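Local coordinates for protein predicted metal-dependent hydrolase of the TIM-barrel fold (Lactobacillus casei, PDB 2QPX) that binds two zinc ions in a TIM-barrel fold and is probably a hydrolase of the amidohydrolase superfamily, with a substrate that is not known, at residues Leu176-Val181 and Leu206-Leu211; Ala252-Gly257 and Ser277-Leu282. All blocks are in the same frame, centred on the assembly; numbering follows the deposited sequence. Where two conformers were deposited one is given.

Interaction 1: Leu176-Val181 and Leu206-Leu211; sequences LHLEPV and LIDYML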
# COMPACT_ATOMS: atom_id res chain seq x y z
N LEU A 176 -2.56 2.72 -17.55
CA LEU A 176 -2.65 4.15 -17.33
C LEU A 176 -1.35 4.94 -17.50
O LEU A 176 -1.29 6.12 -17.15
CB LEU A 176 -3.26 4.47 -15.95
CG LEU A 176 -4.73 4.06 -15.75
CD1 LEU A 176 -5.11 4.31 -14.29
CD2 LEU A 176 -5.59 4.85 -16.74
N HIS A 177 -0.31 4.31 -18.07
CA HIS A 177 0.93 5.00 -18.33
C HIS A 177 0.80 5.77 -19.64
O HIS A 177 1.39 5.40 -20.67
CB HIS A 177 2.09 4.00 -18.35
CG HIS A 177 3.43 4.62 -18.12
ND1 HIS A 177 3.66 5.97 -18.24
CD2 HIS A 177 4.62 4.04 -17.86
CE1 HIS A 177 4.95 6.21 -18.03
NE2 HIS A 177 5.54 5.06 -17.78
N LEU A 178 0.04 6.85 -19.62
CA LEU A 178 -0.36 7.55 -20.81
C LEU A 178 0.81 8.41 -21.32
O LEU A 178 1.42 9.16 -20.55
CB LEU A 178 -1.55 8.44 -20.53
CG LEU A 178 -2.78 7.80 -19.87
CD1 LEU A 178 -3.83 8.87 -19.58
CD2 LEU A 178 -3.38 6.61 -20.65
N GLU A 179 1.16 8.26 -22.59
CA GLU A 179 2.23 9.05 -23.17
C GLU A 179 1.78 9.51 -24.55
O GLU A 179 1.05 8.80 -25.23
CB GLU A 179 3.52 8.23 -23.27
CG GLU A 179 4.17 7.90 -21.91
CD GLU A 179 5.56 7.20 -22.03
OE1 GLU A 179 5.63 6.04 -22.47
OE2 GLU A 179 6.58 7.84 -21.67
N PRO A 180 2.25 10.68 -24.99
CA PRO A 180 1.89 11.14 -26.32
C PRO A 180 2.38 10.20 -27.41
O PRO A 180 3.43 9.56 -27.30
CB PRO A 180 2.60 12.50 -26.45
CG PRO A 180 3.09 12.84 -25.11
CD PRO A 180 3.12 11.61 -24.26
N VAL A 181 1.58 10.14 -28.46
CA VAL A 181 1.79 9.27 -29.62
C VAL A 181 1.64 10.06 -30.90
O VAL A 181 0.71 10.85 -31.10
CB VAL A 181 0.71 8.13 -29.63
CG1 VAL A 181 0.82 7.26 -30.88
CG2 VAL A 181 0.81 7.30 -28.33
N LEU A 206 -3.08 3.76 -30.23
CA LEU A 206 -4.30 4.45 -30.64
C LEU A 206 -5.11 5.00 -29.45
O LEU A 206 -5.60 6.12 -29.53
CB LEU A 206 -5.15 3.55 -31.53
CG LEU A 206 -6.39 4.19 -32.13
CD1 LEU A 206 -6.06 5.47 -32.95
CD2 LEU A 206 -7.20 3.15 -32.97
N ILE A 207 -5.22 4.24 -28.37
CA ILE A 207 -5.91 4.75 -27.17
C ILE A 207 -5.21 5.99 -26.62
O ILE A 207 -5.86 7.00 -26.31
CB ILE A 207 -6.04 3.65 -26.08
CG1 ILE A 207 -7.10 2.61 -26.53
CG2 ILE A 207 -6.45 4.24 -24.74
CD1 ILE A 207 -7.18 1.32 -25.66
N ASP A 208 -3.89 5.96 -26.51
CA ASP A 208 -3.17 7.09 -25.93
C ASP A 208 -3.29 8.30 -26.88
O ASP A 208 -3.54 9.43 -26.41
CB ASP A 208 -1.70 6.76 -25.65
CG ASP A 208 -1.48 5.91 -24.41
OD1 ASP A 208 -2.47 5.46 -23.80
OD2 ASP A 208 -0.27 5.70 -24.04
N TYR A 209 -3.15 8.09 -28.20
CA TYR A 209 -3.39 9.20 -29.16
C TYR A 209 -4.79 9.81 -28.93
O TYR A 209 -4.97 11.05 -28.85
CB TYR A 209 -3.27 8.68 -30.62
CG TYR A 209 -3.50 9.73 -31.65
CD1 TYR A 209 -4.77 10.04 -32.10
CD2 TYR A 209 -2.41 10.44 -32.19
CE1 TYR A 209 -4.95 11.02 -33.09
CE2 TYR A 209 -2.58 11.41 -33.12
CZ TYR A 209 -3.83 11.72 -33.57
OH TYR A 209 -4.00 12.71 -34.50
N MSE A 210 -5.80 8.93 -28.88
CA MSE A 210 -7.17 9.35 -28.70
C MSE A 210 -7.31 10.20 -27.44
O MSE A 210 -7.93 11.29 -27.47
CB MSE A 210 -8.04 8.10 -28.53
CG MSE A 210 -9.49 8.38 -28.35
SE MSE A 210 -10.52 6.84 -27.69
CE MSE A 210 -10.09 6.88 -25.78
N LEU A 211 -6.74 9.72 -26.33
CA LEU A 211 -6.92 10.45 -25.07
C LEU A 211 -6.26 11.84 -25.09
O LEU A 211 -6.82 12.82 -24.57
CB LEU A 211 -6.40 9.61 -23.91
CG LEU A 211 -7.27 8.39 -23.58
CD1 LEU A 211 -6.49 7.44 -22.65
CD2 LEU A 211 -8.63 8.86 -23.02
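An inverse gamma turn centred on H177 opens the extended 176-181 loop of this TIM barrel, and from there L178, E179 and V181 run across one side of helix 204-221, meeting D208, Y209 and L211. One hydrogen bond joins the two segments. E179 N donates to D208 OD2 at 3.3 Å, nearly straight at 165°, and reaches the oxygen from well above the carboxylate plane. The same OD2 forms a salt bridge with K204 NZ, one turn earlier on the helix. K204 also hydrogen-bonds H177 O, so both residues bind the loop backbone from the helix. This second partner of OD2 probably favours the charged form of the buried D208.

Aliphatic groups flank the carboxylate. L178 CD2 is in van der Waals contact with D208 OD1 at 3.5 Å. It makes an apolar contact with L211 CD1 at 3.8 Å; the two leucine side chains cross at about a right angle. V181 has CG2 anti to its carbonyl carbon, and this methyl lies 3.7 Å from D208 CB. V181 CB packs on Y209 CB. The Y209 ring also stacks on H213 and meets W148 edge-to-face. At the rim of that ring, near its plane, V181 O lies 3.3 Å from Y209 CD2.

Interaction 2: Ala252-Gly257 and Ser277-Leu282; sequences AFTKKG and SVFPNL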
# COMPACT_ATOMS: atom_id res chain seq x y z
N ALA A 252 -0.22 17.70 -18.55
CA ALA A 252 -0.54 18.26 -19.85
C ALA A 252 -1.88 18.99 -19.89
O ALA A 252 -2.02 19.99 -20.59
CB ALA A 252 -0.50 17.19 -20.95
N PHE A 253 -2.88 18.50 -19.16
CA PHE A 253 -4.23 18.97 -19.35
C PHE A 253 -4.96 19.60 -18.15
O PHE A 253 -5.85 20.41 -18.36
CB PHE A 253 -5.10 17.87 -19.95
CG PHE A 253 -4.65 17.45 -21.30
CD1 PHE A 253 -4.70 18.36 -22.35
CD2 PHE A 253 -4.11 16.21 -21.53
CE1 PHE A 253 -4.23 18.03 -23.61
CE2 PHE A 253 -3.65 15.87 -22.79
CZ PHE A 253 -3.72 16.78 -23.83
N THR A 254 -4.65 19.20 -16.93
CA THR A 254 -5.39 19.76 -15.80
C THR A 254 -5.25 21.29 -15.71
O THR A 254 -6.19 21.98 -15.35
CB THR A 254 -5.10 19.12 -14.46
OG1 THR A 254 -3.71 19.23 -14.14
CG2 THR A 254 -5.56 17.63 -14.44
N LYS A 255 -4.07 21.79 -16.03
CA LYS A 255 -3.82 23.24 -15.97
C LYS A 255 -4.54 23.98 -17.10
O LYS A 255 -4.74 25.20 -17.06
CB LYS A 255 -2.32 23.50 -16.11
CG LYS A 255 -1.75 22.93 -17.43
CD LYS A 255 -0.99 23.97 -18.27
CE LYS A 255 -0.52 23.39 -19.56
NZ LYS A 255 0.62 22.43 -19.35
N LYS A 256 -4.88 23.25 -18.16
CA LYS A 256 -5.66 23.76 -19.26
C LYS A 256 -7.16 23.70 -19.02
O LYS A 256 -7.94 24.11 -19.85
CB LYS A 256 -5.34 22.99 -20.55
CG LYS A 256 -3.91 23.17 -20.98
CD LYS A 256 -3.68 22.66 -22.38
CE LYS A 256 -2.40 23.21 -23.00
NZ LYS A 256 -1.99 22.33 -24.14
N GLY A 257 -7.57 23.11 -17.89
CA GLY A 257 -8.95 23.12 -17.53
C GLY A 257 -9.66 21.79 -17.62
O GLY A 257 -10.85 21.73 -17.36
N SER A 277 -4.37 16.44 -4.17
CA SER A 277 -3.75 17.48 -3.36
C SER A 277 -2.75 18.35 -4.11
O SER A 277 -2.42 19.42 -3.61
CB SER A 277 -3.09 16.88 -2.10
OG SER A 277 -1.78 16.34 -2.33
N VAL A 278 -2.28 17.90 -5.27
CA VAL A 278 -1.24 18.65 -6.02
C VAL A 278 -1.62 19.01 -7.45
O VAL A 278 -0.92 19.80 -8.06
CB VAL A 278 0.14 17.96 -5.94
CG1 VAL A 278 0.68 17.88 -4.49
CG2 VAL A 278 0.10 16.56 -6.58
N PHE A 279 -2.70 18.46 -8.01
CA PHE A 279 -3.19 18.86 -9.32
C PHE A 279 -4.51 19.60 -9.24
O PHE A 279 -5.39 19.17 -8.50
CB PHE A 279 -3.36 17.64 -10.27
CG PHE A 279 -2.06 17.10 -10.79
CD1 PHE A 279 -1.46 17.68 -11.90
CD2 PHE A 279 -1.41 16.07 -10.14
CE1 PHE A 279 -0.22 17.23 -12.35
CE2 PHE A 279 -0.19 15.60 -10.61
CZ PHE A 279 0.40 16.18 -11.70
N PRO A 280 -4.69 20.62 -10.05
CA PRO A 280 -6.00 21.26 -10.16
C PRO A 280 -6.95 20.32 -10.86
O PRO A 280 -6.50 19.45 -11.59
CB PRO A 280 -5.75 22.48 -11.03
CG PRO A 280 -4.57 22.13 -11.83
CD PRO A 280 -3.71 21.22 -11.00
N ASN A 281 -8.23 20.47 -10.61
CA ASN A 281 -9.28 19.86 -11.44
C ASN A 281 -9.24 18.33 -11.40
O ASN A 281 -9.63 17.67 -12.36
CB ASN A 281 -9.17 20.37 -12.89
CG ASN A 281 -9.38 21.84 -13.00
OD1 ASN A 281 -10.31 22.39 -12.40
ND2 ASN A 281 -8.54 22.50 -13.78
N LEU A 282 -8.74 17.77 -10.30
CA LEU A 282 -8.56 16.31 -10.20
C LEU A 282 -9.38 15.79 -9.02
O LEU A 282 -9.14 16.15 -7.87
CB LEU A 282 -7.09 15.90 -10.04
CG LEU A 282 -6.79 14.39 -10.17
CD1 LEU A 282 -7.10 13.58 -8.90
CD2 LEU A 282 -7.51 13.79 -11.39
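T254 carries most of this contact, meeting F279, P280 and N281 with its side chain or its carbonyl. The one hydrogen bond across the two segments runs from N281 ND2 to T254 O. It is 2.9 Å long, with an angle of 151° at the hydrogen. The donor lies in the carbonyl plane of T254, and the acceptor lies in the amide plane of N281. N281 CG is anti to its own carbonyl carbon (chi1 -62°), which starts the side chain on its way to the helix end. ND2 also comes within 3.8 Å of G257 CA.

T254 O accepts a second bond, from G257 N. That bond belongs to a Schellman motif, which ends helix 247-253 with G257 at positive phi as the C-prime residue. The asparagine amide therefore joins the helix terminus to the loop that leads from helix 269-278 into barrel strand 282-285. N281 is also tied by its backbone to V260, on the neighbouring strand 260-264. T254 OG1 stands between its backbone N and carbonyl carbon (chi1 59°), and it forms a hydrogen bond with L250 O one turn back in the helix.

The remaining contacts are van der Waals. T254 CB lies 3.2 Å from P280 O, and T254 CG2 is 3.5 Å from the same oxygen. T254 OG1 also touches the edge of the F279 ring, near its plane, 3.5 Å from CD1. It lies 3.7 Å from P280 CD. The F279 side chain packs on R247, L250 and K251 of helix 247-253 and on A234 of the second subunit. P280 touches P46 of that subunit.

Interactions 1 and 2 follow one another along the chain, with centres about 17 Å apart. Their nearest atoms are about 5 Å apart, so they do not touch. Helices 204-221 and 247-253 connect them: L211 O bonds Y249 OH, and F253 packs on A215. Interaction 1 is the one nearer the metals. The L211 side chain is about 14 Å from a zinc ion and about 10 Å from the side chain of the zinc ligand H228. L178 and L211 both pack on F227, next to H228 in strand 225-229. Interaction 2 lies away from the zinc site and borders the second subunit; no other chain touches interaction 1.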